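Local coordinates for transcription termination factor FttA (Methanosarcina mazei, PDB 2XR1), which probably terminates transcription genome-wide by cleaving nascent RNA at the exit channel of RNA polymerase, as a dimeric zinc-dependent endonuclease and 5'-3' exonuclease, at residues Gln36-Glu42 / Arg64-Asp70; Ile238-Val243 / Tyr262-Cys268. One frame throughout, in Å; residues are numbered along the deposited sequence.

Contact 1: residues Gln36-Glu42 / Arg64-Asp70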
ATOM      1  N   GLN B  36      -9.941   6.879 -27.611  1.00 50.60           N
ATOM      2  CA  GLN B  36      -9.897   7.603 -28.883  1.00 49.78           C
ATOM      3  C   GLN B  36     -10.674   8.912 -28.911  1.00 46.08           C
ATOM      4  O   GLN B  36     -11.707   9.060 -28.274  1.00 44.68           O
ATOM      5  CB  GLN B  36     -10.493   6.736 -30.006  1.00 51.49           C
ATOM      6  CG  GLN B  36      -9.816   5.431 -30.257  1.00 58.92           C
ATOM      7  CD  GLN B  36     -10.362   4.739 -31.474  1.00 63.16           C
ATOM      8  OE1 GLN B  36      -9.656   4.541 -32.451  1.00 69.70           O
ATOM      9  NE2 GLN B  36     -11.628   4.368 -31.423  1.00 62.80           N
ATOM     10  N   LEU B  37     -10.201   9.839 -29.727  1.00 46.09           N
ATOM     11  CA  LEU B  37     -11.000  10.979 -30.144  1.00 43.65           C
ATOM     12  C   LEU B  37     -11.694  10.521 -31.382  1.00 42.53           C
ATOM     13  O   LEU B  37     -11.037   9.997 -32.276  1.00 43.60           O
ATOM     14  CB  LEU B  37     -10.103  12.147 -30.480  1.00 44.94           C
ATOM     15  CG  LEU B  37     -10.838  13.390 -30.960  1.00 45.34           C
ATOM     16  CD1 LEU B  37     -11.960  13.767 -30.006  1.00 44.60           C
ATOM     17  CD2 LEU B  37      -9.825  14.541 -31.148  1.00 48.68           C
ATOM     18  N   VAL B  38     -13.009  10.678 -31.444  1.00 41.28           N
ATOM     19  CA  VAL B  38     -13.781  10.160 -32.555  1.00 41.76           C
ATOM     20  C   VAL B  38     -14.515  11.279 -33.254  1.00 40.92           C
ATOM     21  O   VAL B  38     -15.235  12.014 -32.606  1.00 41.13           O
ATOM     22  CB  VAL B  38     -14.783   9.139 -32.086  1.00 43.40           C
ATOM     23  CG1 VAL B  38     -15.790   8.859 -33.171  1.00 45.51           C
ATOM     24  CG2 VAL B  38     -14.064   7.862 -31.730  1.00 45.63           C
ATOM     25  N   LEU B  39     -14.329  11.391 -34.575  1.00 41.40           N
ATOM     26  CA  LEU B  39     -15.057  12.340 -35.441  1.00 40.81           C
ATOM     27  C   LEU B  39     -16.230  11.641 -36.098  1.00 41.82           C
ATOM     28  O   LEU B  39     -16.046  10.681 -36.825  1.00 42.51           O
ATOM     29  CB  LEU B  39     -14.164  12.888 -36.577  1.00 40.69           C
ATOM     30  CG  LEU B  39     -12.743  13.285 -36.211  1.00 42.46           C
ATOM     31  CD1 LEU B  39     -12.059  13.924 -37.412  1.00 43.52           C
ATOM     32  CD2 LEU B  39     -12.788  14.204 -35.028  1.00 43.19           C
ATOM     33  N   TYR B  40     -17.423  12.169 -35.901  1.00 42.65           N
ATOM     34  CA  TYR B  40     -18.574  11.708 -36.647  1.00 45.47           C
ATOM     35  C   TYR B  40     -18.752  12.495 -37.948  1.00 45.39           C
ATOM     36  O   TYR B  40     -18.496  13.687 -37.982  1.00 44.69           O
ATOM     37  CB  TYR B  40     -19.812  11.802 -35.764  1.00 48.29           C
ATOM     38  CG  TYR B  40     -19.808  10.699 -34.724  1.00 51.77           C
ATOM     39  CD1 TYR B  40     -20.179   9.396 -35.065  1.00 55.22           C
ATOM     40  CD2 TYR B  40     -19.378  10.947 -33.415  1.00 52.85           C
ATOM     41  CE1 TYR B  40     -20.156   8.384 -34.140  1.00 58.66           C
ATOM     42  CE2 TYR B  40     -19.337   9.935 -32.469  1.00 54.88           C
ATOM     43  CZ  TYR B  40     -19.728   8.648 -32.831  1.00 58.66           C
ATOM     44  OH  TYR B  40     -19.699   7.625 -31.880  1.00 61.92           O
ATOM     45  N   THR B  41     -19.185  11.820 -39.014  1.00 47.01           N
ATOM     46  CA  THR B  41     -19.331  12.443 -40.317  1.00 46.36           C
ATOM     47  C   THR B  41     -20.527  11.874 -41.048  1.00 51.09           C
ATOM     48  O   THR B  41     -20.832  10.696 -40.903  1.00 53.61           O
ATOM     49  CB  THR B  41     -18.080  12.165 -41.159  1.00 45.23           C
ATOM     50  OG1 THR B  41     -18.036  13.019 -42.316  1.00 43.60           O
ATOM     51  CG2 THR B  41     -18.048  10.687 -41.598  1.00 47.30           C
ATOM     52  N   GLU B  42     -21.192  12.709 -41.853  1.00 53.02           N
ATOM     53  CA  GLU B  42     -22.248  12.245 -42.767  1.00 58.58           C
ATOM     54  C   GLU B  42     -21.678  11.926 -44.140  1.00 59.00           C
ATOM     55  O   GLU B  42     -22.409  11.545 -45.043  1.00 63.58           O
ATOM     56  CB  GLU B  42     -23.351  13.285 -42.882  1.00 61.42           C
ATOM     57  CG  GLU B  42     -24.113  13.482 -41.587  1.00 65.78           C
ATOM     58  CD  GLU B  42     -25.185  14.559 -41.687  1.00 72.46           C
ATOM     59  OE1 GLU B  42     -24.839  15.705 -42.031  1.00 72.42           O
ATOM     60  OE2 GLU B  42     -26.368  14.260 -41.419  1.00 80.69           O
ATOM     61  N   ARG B  64      -4.576   9.989 -31.046  1.00 77.13           N
ATOM     62  CA  ARG B  64      -5.281   8.970 -31.826  1.00 74.84           C
ATOM     63  C   ARG B  64      -6.708   9.446 -32.115  1.00 73.93           C
ATOM     64  O   ARG B  64      -7.454   9.820 -31.197  1.00 73.81           O
ATOM     65  CB  ARG B  64      -5.347   7.609 -31.098  1.00 73.36           C
ATOM     66  CG  ARG B  64      -3.982   6.930 -30.782  1.00 74.31           C
ATOM     67  CD  ARG B  64      -3.898   5.420 -31.210  1.00 73.17           C
ATOM     68  NE  ARG B  64      -5.180   4.678 -31.223  1.00 73.24           N
ATOM     69  CZ  ARG B  64      -5.776   4.107 -30.163  1.00 72.77           C
ATOM     70  NH1 ARG B  64      -5.250   4.185 -28.939  1.00 73.50           N
ATOM     71  NH2 ARG B  64      -6.922   3.447 -30.326  1.00 71.06           N
ATOM     72  N   ILE B  65      -7.065   9.404 -33.400  1.00 72.54           N
ATOM     73  CA  ILE B  65      -8.363   9.845 -33.898  1.00 71.97           C
ATOM     74  C   ILE B  65      -8.908   8.824 -34.878  1.00 69.92           C
ATOM     75  O   ILE B  65      -8.188   8.388 -35.756  1.00 69.33           O
ATOM     76  CB  ILE B  65      -8.263  11.191 -34.626  1.00 73.87           C
ATOM     77  CG1 ILE B  65      -7.684  12.257 -33.696  1.00 75.39           C
ATOM     78  CG2 ILE B  65      -9.647  11.615 -35.138  1.00 74.65           C
ATOM     79  CD1 ILE B  65      -7.837  13.666 -34.213  1.00 77.36           C
ATOM     80  N   ALA B  66     -10.168   8.438 -34.701  1.00 68.91           N
ATOM     81  CA  ALA B  66     -10.909   7.641 -35.676  1.00 68.15           C
ATOM     82  C   ALA B  66     -12.111   8.470 -36.189  1.00 70.18           C
ATOM     83  O   ALA B  66     -12.712   9.267 -35.457  1.00 71.11           O
ATOM     84  CB  ALA B  66     -11.388   6.325 -35.049  1.00 65.68           C
ATOM     85  N   MET B  67     -12.462   8.295 -37.450  1.00 71.09           N
ATOM     86  CA  MET B  67     -13.700   8.861 -37.930  1.00 73.18           C
ATOM     87  C   MET B  67     -14.739   7.746 -37.884  1.00 71.89           C
ATOM     88  O   MET B  67     -14.379   6.587 -37.937  1.00 69.93           O
ATOM     89  CB  MET B  67     -13.505   9.464 -39.327  1.00 75.03           C
ATOM     90  CG  MET B  67     -13.622   8.485 -40.439  1.00 76.12           C
ATOM     91  SD  MET B  67     -15.330   8.100 -40.812  1.00 78.87           S
ATOM     92  CE  MET B  67     -15.101   6.861 -42.085  1.00 78.43           C
ATOM     93  N   ARG B  68     -16.013   8.081 -37.740  1.00 73.19           N
ATOM     94  CA  ARG B  68     -17.053   7.101 -37.994  1.00 73.38           C
ATOM     95  C   ARG B  68     -18.363   7.673 -38.542  1.00 75.89           C
ATOM     96  O   ARG B  68     -18.650   8.860 -38.400  1.00 77.61           O
ATOM     97  CB  ARG B  68     -17.322   6.218 -36.787  1.00 72.13           C
ATOM     98  CG  ARG B  68     -17.064   6.812 -35.438  1.00 73.62           C
ATOM     99  CD  ARG B  68     -17.147   5.718 -34.337  1.00 74.61           C
ATOM    100  NE  ARG B  68     -18.461   5.025 -34.285  1.00 77.46           N
ATOM    101  CZ  ARG B  68     -19.021   4.513 -33.184  1.00 75.71           C
ATOM    102  NH1 ARG B  68     -18.415   4.608 -32.002  1.00 74.53           N
ATOM    103  NH2 ARG B  68     -20.202   3.908 -33.268  1.00 75.95           N
ATOM    104  N   PRO B  69     -19.152   6.816 -39.199  1.00 76.13           N
ATOM    105  CA  PRO B  69     -20.334   7.303 -39.859  1.00 79.07           C
ATOM    106  C   PRO B  69     -21.362   7.813 -38.864  1.00 80.88           C
ATOM    107  O   PRO B  69     -21.609   7.187 -37.835  1.00 79.41           O
ATOM    108  CB  PRO B  69     -20.862   6.062 -40.578  1.00 79.15           C
ATOM    109  CG  PRO B  69     -19.675   5.196 -40.748  1.00 76.64           C
ATOM    110  CD  PRO B  69     -18.919   5.390 -39.495  1.00 74.16           C
ATOM    111  N   ASP B  70     -21.950   8.954 -39.171  1.00 84.22           N
ATOM    112  CA  ASP B  70     -23.089   9.405 -38.423  1.00 87.04           C
ATOM    113  C   ASP B  70     -24.138   8.300 -38.494  1.00 87.99           C
ATOM    114  O   ASP B  70     -24.492   7.844 -39.597  1.00 89.06           O
ATOM    115  CB  ASP B  70     -23.678  10.678 -39.027  1.00 90.72           C
ATOM    116  CG  ASP B  70     -24.595  11.420 -38.061  1.00 94.32           C
ATOM    117  OD1 ASP B  70     -24.068  12.233 -37.259  1.00 97.13           O
ATOM    118  OD2 ASP B  70     -25.837  11.219 -38.122  1.00 97.84           O
TER
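Asp70 N gives its hydrogen to Thr41 O at 2.7 Å and so closes the C-terminal end of a parallel strand pair. Upstream, Leu39 O takes Arg68 N at 2.8 Å and a CA-H contact from Met67, while Ala66 O receives Leu39 N. On the face carrying Val38, Ala66, Tyr40 and Arg68, the Arg68 side chain runs alongside Tyr40, with Arg68 CG 3.7 Å from Tyr40 CE1. Val38 CG1, trans to the backbone N (chi1 166°), lies over one face of the Tyr40 ring, offset toward its rim, and against Arg68 CG. Ring and guanidinium are turned 49° apart, and Tyr40 OH sits over one guanidinium face, too poorly angled for a hydrogen bond. Arg68 is salt-bridged to Glu33 on strand 30-33. The face carrying Leu37, Leu39, Ile65 and Met67 is apolar: Leu37 CD2 meets Ile65 CD1 at 3.8 Å side by side, and Leu39 CG meets Ile65 CG2 at 3.7 Å, with helix 52-61 packing against both leucines. This three-stranded mixed sheet is that of a type II KH domain. Backbone bonds fix the register; the side chains separate a helix-covered apolar face from one bearing a buried tyrosine and a paired arginine.

Contact 2: residues Ile238-Val243 / Tyr262-Cys268; sequences IDAVIV and YEGPVYC
Tyr262 swings its ring across to Ile238-Val241 because chi1 is -179°, with CG trans to the main-chain nitrogen; Tyr267, whose CG lies beside the backbone N (chi1 -67°), turns its ring edge to Ala240. The Tyr262 hydroxyl donates to Pro265 O at 2.7 Å within its own segment. That carbonyl also accepts Val241 N at 3.1 Å, so two donors grip one oxygen where the strand pairing begins. Around the Tyr262 ring, Ile238 O lies at the edge, in plane, Gly264 N sits over the centre of one face, and Val241 CG2 comes within 3.7 Å of Tyr262 CE2. The bond from Tyr262 OH to Pro265 O fixes where the end of the ring lies, and Phe258 adds an edge-to-face contact. Beyond it the strands run parallel: Tyr267 N bonds to Val241 O at 2.8 Å and Val243 N to Tyr267 O at 3.0 Å. Ala240 CB meets the Tyr267 edge in plane, 3.6 Å from Tyr267 CE2, and on the side of the sheet carrying Val241 and Val266, Val243 CG2 touches Val266 CG1. Strands 208-211 and 308-310 flank the pair within the same sheet, and Asp239, preceding Ala240, is salt-bridged to Arg175. The connection between the two strands carries helices 248-251 and 254-259, a beta-alpha-beta crossover of the metallo-beta-lactamase fold. Its first strand leads straight into the zinc ligands His245, His247, Asp249 and His250, the HxHxDH signature of this superfamily.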
ATOM      1  N   ILE B 238     -10.403   3.061  -9.453  1.00 41.17           N
ATOM      2  CA  ILE B 238      -9.562   2.410 -10.430  1.00 37.67           C
ATOM      3  C   ILE B 238      -9.843   2.902 -11.857  1.00 37.35           C
ATOM      4  O   ILE B 238     -10.890   2.639 -12.412  1.00 37.98           O
ATOM      5  CB  ILE B 238      -9.689   0.870 -10.415  1.00 36.12           C
ATOM      6  CG1 ILE B 238      -9.547   0.308  -9.001  1.00 36.34           C
ATOM      7  CG2 ILE B 238      -8.639   0.299 -11.284  1.00 31.15           C
ATOM      8  CD1 ILE B 238      -8.166   0.392  -8.438  1.00 33.61           C
ATOM      9  N   ASP B 239      -8.854   3.546 -12.469  1.00 36.19           N
ATOM     10  CA  ASP B 239      -8.977   4.049 -13.815  1.00 36.41           C
ATOM     11  C   ASP B 239      -9.108   2.955 -14.883  1.00 34.18           C
ATOM     12  O   ASP B 239      -9.867   3.118 -15.861  1.00 34.25           O
ATOM     13  CB  ASP B 239      -7.808   4.968 -14.121  1.00 36.76           C
ATOM     14  CG  ASP B 239      -7.840   6.259 -13.274  1.00 43.24           C
ATOM     15  OD1 ASP B 239      -7.951   6.172 -11.999  1.00 49.43           O
ATOM     16  OD2 ASP B 239      -7.787   7.379 -13.886  1.00 49.03           O
ATOM     17  N   ALA B 240      -8.382   1.847 -14.712  1.00 31.54           N
ATOM     18  CA  ALA B 240      -8.411   0.769 -15.714  1.00 29.79           C
ATOM     19  C   ALA B 240      -7.925  -0.561 -15.197  1.00 28.24           C
ATOM     20  O   ALA B 240      -7.245  -0.647 -14.212  1.00 28.37           O
ATOM     21  CB  ALA B 240      -7.617   1.161 -16.913  1.00 28.51           C
ATOM     22  N   VAL B 241      -8.317  -1.611 -15.881  1.00 27.64           N
ATOM     23  CA  VAL B 241      -7.807  -2.935 -15.634  1.00 26.64           C
ATOM     24  C   VAL B 241      -7.136  -3.350 -16.931  1.00 26.61           C
ATOM     25  O   VAL B 241      -7.714  -3.190 -17.997  1.00 26.99           O
ATOM     26  CB  VAL B 241      -8.948  -3.918 -15.203  1.00 27.64           C
ATOM     27  CG1 VAL B 241      -8.454  -5.323 -15.128  1.00 25.40           C
ATOM     28  CG2 VAL B 241      -9.531  -3.487 -13.806  1.00 26.00           C
ATOM     29  N   ILE B 242      -5.894  -3.828 -16.844  1.00 26.22           N
ATOM     30  CA  ILE B 242      -5.241  -4.404 -17.994  1.00 26.05           C
ATOM     31  C   ILE B 242      -5.164  -5.918 -17.840  1.00 25.91           C
ATOM     32  O   ILE B 242      -4.765  -6.416 -16.815  1.00 27.67           O
ATOM     33  CB  ILE B 242      -3.875  -3.779 -18.216  1.00 25.48           C
ATOM     34  CG1 ILE B 242      -4.047  -2.402 -18.871  1.00 27.73           C
ATOM     35  CG2 ILE B 242      -3.034  -4.609 -19.165  1.00 24.47           C
ATOM     36  CD1 ILE B 242      -4.389  -1.290 -17.957  1.00 25.94           C
ATOM     37  N   VAL B 243      -5.550  -6.650 -18.862  1.00 25.46           N
ATOM     38  CA  VAL B 243      -5.409  -8.094 -18.878  1.00 24.73           C
ATOM     39  C   VAL B 243      -4.265  -8.405 -19.854  1.00 24.41           C
ATOM     40  O   VAL B 243      -4.323  -8.085 -21.050  1.00 24.73           O
ATOM     41  CB  VAL B 243      -6.719  -8.766 -19.325  1.00 25.45           C
ATOM     42  CG1 VAL B 243      -6.534 -10.236 -19.443  1.00 25.10           C
ATOM     43  CG2 VAL B 243      -7.903  -8.423 -18.354  1.00 25.27           C
ATOM     44  N   TYR B 262     -16.878  -2.170  -9.744  1.00 43.69           N
ATOM     45  CA  TYR B 262     -16.026  -1.559 -10.749  1.00 40.90           C
ATOM     46  C   TYR B 262     -16.857  -1.282 -11.980  1.00 41.87           C
ATOM     47  O   TYR B 262     -17.728  -2.088 -12.352  1.00 42.38           O
ATOM     48  CB  TYR B 262     -14.876  -2.496 -11.113  1.00 38.31           C
ATOM     49  CG  TYR B 262     -13.917  -1.928 -12.139  1.00 35.93           C
ATOM     50  CD1 TYR B 262     -13.214  -0.767 -11.897  1.00 34.66           C
ATOM     51  CD2 TYR B 262     -13.728  -2.561 -13.364  1.00 35.85           C
ATOM     52  CE1 TYR B 262     -12.342  -0.253 -12.852  1.00 34.65           C
ATOM     53  CE2 TYR B 262     -12.854  -2.065 -14.316  1.00 33.94           C
ATOM     54  CZ  TYR B 262     -12.168  -0.916 -14.061  1.00 33.40           C
ATOM     55  OH  TYR B 262     -11.307  -0.439 -15.006  1.00 31.76           O
ATOM     56  N   GLU B 263     -16.586  -0.143 -12.610  1.00 42.28           N
ATOM     57  CA  GLU B 263     -17.335   0.282 -13.795  1.00 44.21           C
ATOM     58  C   GLU B 263     -16.488   0.988 -14.883  1.00 42.55           C
ATOM     59  O   GLU B 263     -17.016   1.702 -15.739  1.00 44.10           O
ATOM     60  CB  GLU B 263     -18.546   1.130 -13.339  1.00 47.81           C
ATOM     61  CG  GLU B 263     -19.849   0.311 -13.367  1.00 52.81           C
ATOM     62  CD  GLU B 263     -21.004   0.928 -12.617  1.00 61.16           C
ATOM     63  OE1 GLU B 263     -20.876   2.068 -12.115  1.00 66.46           O
ATOM     64  OE2 GLU B 263     -22.068   0.272 -12.530  1.00 64.71           O
ATOM     65  N   GLY B 264     -15.174   0.773 -14.842  1.00 40.00           N
ATOM     66  CA  GLY B 264     -14.276   1.285 -15.852  1.00 38.52           C
ATOM     67  C   GLY B 264     -13.956   0.218 -16.917  1.00 37.04           C
ATOM     68  O   GLY B 264     -14.613  -0.826 -16.999  1.00 37.54           O
ATOM     69  N   PRO B 265     -12.932   0.484 -17.740  1.00 34.83           N
ATOM     70  CA  PRO B 265     -12.574  -0.349 -18.846  1.00 33.19           C
ATOM     71  C   PRO B 265     -11.628  -1.486 -18.481  1.00 31.68           C
ATOM     72  O   PRO B 265     -10.904  -1.411 -17.489  1.00 31.16           O
ATOM     73  CB  PRO B 265     -11.848   0.614 -19.741  1.00 33.18           C
ATOM     74  CG  PRO B 265     -11.209   1.567 -18.797  1.00 33.25           C
ATOM     75  CD  PRO B 265     -12.109   1.707 -17.670  1.00 34.13           C
ATOM     76  N   VAL B 266     -11.654  -2.536 -19.303  1.00 30.67           N
ATOM     77  CA  VAL B 266     -10.700  -3.609 -19.253  1.00 28.29           C
ATOM     78  C   VAL B 266      -9.981  -3.551 -20.590  1.00 27.81           C
ATOM     79  O   VAL B 266     -10.636  -3.629 -21.639  1.00 28.99           O
ATOM     80  CB  VAL B 266     -11.411  -4.961 -19.117  1.00 28.68           C
ATOM     81  CG1 VAL B 266     -10.387  -6.064 -19.124  1.00 27.43           C
ATOM     82  CG2 VAL B 266     -12.264  -4.995 -17.895  1.00 28.00           C
ATOM     83  N   TYR B 267      -8.658  -3.383 -20.582  1.00 26.73           N
ATOM     84  CA  TYR B 267      -7.887  -3.246 -21.843  1.00 25.92           C
ATOM     85  C   TYR B 267      -7.101  -4.518 -22.050  1.00 25.35           C
ATOM     86  O   TYR B 267      -6.437  -4.971 -21.125  1.00 24.07           O
ATOM     87  CB  TYR B 267      -6.883  -2.108 -21.807  1.00 25.26           C
ATOM     88  CG  TYR B 267      -7.487  -0.760 -21.744  1.00 24.89           C
ATOM     89  CD1 TYR B 267      -8.019  -0.181 -22.869  1.00 27.09           C
ATOM     90  CD2 TYR B 267      -7.510  -0.056 -20.555  1.00 25.08           C
ATOM     91  CE1 TYR B 267      -8.593   1.072 -22.824  1.00 28.25           C
ATOM     92  CE2 TYR B 267      -8.086   1.200 -20.481  1.00 27.06           C
ATOM     93  CZ  TYR B 267      -8.641   1.747 -21.613  1.00 27.69           C
ATOM     94  OH  TYR B 267      -9.240   2.960 -21.543  1.00 28.53           O
ATOM     95  N   CYS B 268      -7.196  -5.079 -23.269  1.00 26.04           N
ATOM     96  CA  CYS B 268      -6.449  -6.274 -23.654  1.00 25.91           C
ATOM     97  C   CYS B 268      -6.391  -6.375 -25.154  1.00 26.56           C
ATOM     98  O   CYS B 268      -6.941  -5.556 -25.821  1.00 27.50           O
ATOM     99  CB  CYS B 268      -7.114  -7.520 -23.124  1.00 26.09           C
ATOM    100  SG  CYS B 268      -8.708  -7.739 -23.877  1.00 29.03           S
TER

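Contact 1 belongs to the first KH domain and contact 2 to the metallo-beta-lactamase core; their centres are 23 Å apart, and their nearest atoms, about 7 Å apart, do not touch. Both pair parallel strands joined through helices, but contact 2 is wholly buried while contact 1 is only partly so. An indirect bridge exists: Arg64 of contact 1 packs on Glu315, shortly before strand 317-320, whose Ile319 lies against Ile242 and Tyr267 of contact 2. Only contact 2 approaches the catalytic metals, the side chain of Val243 being about 10 Å from a zinc ion and about 5 Å from that of His250.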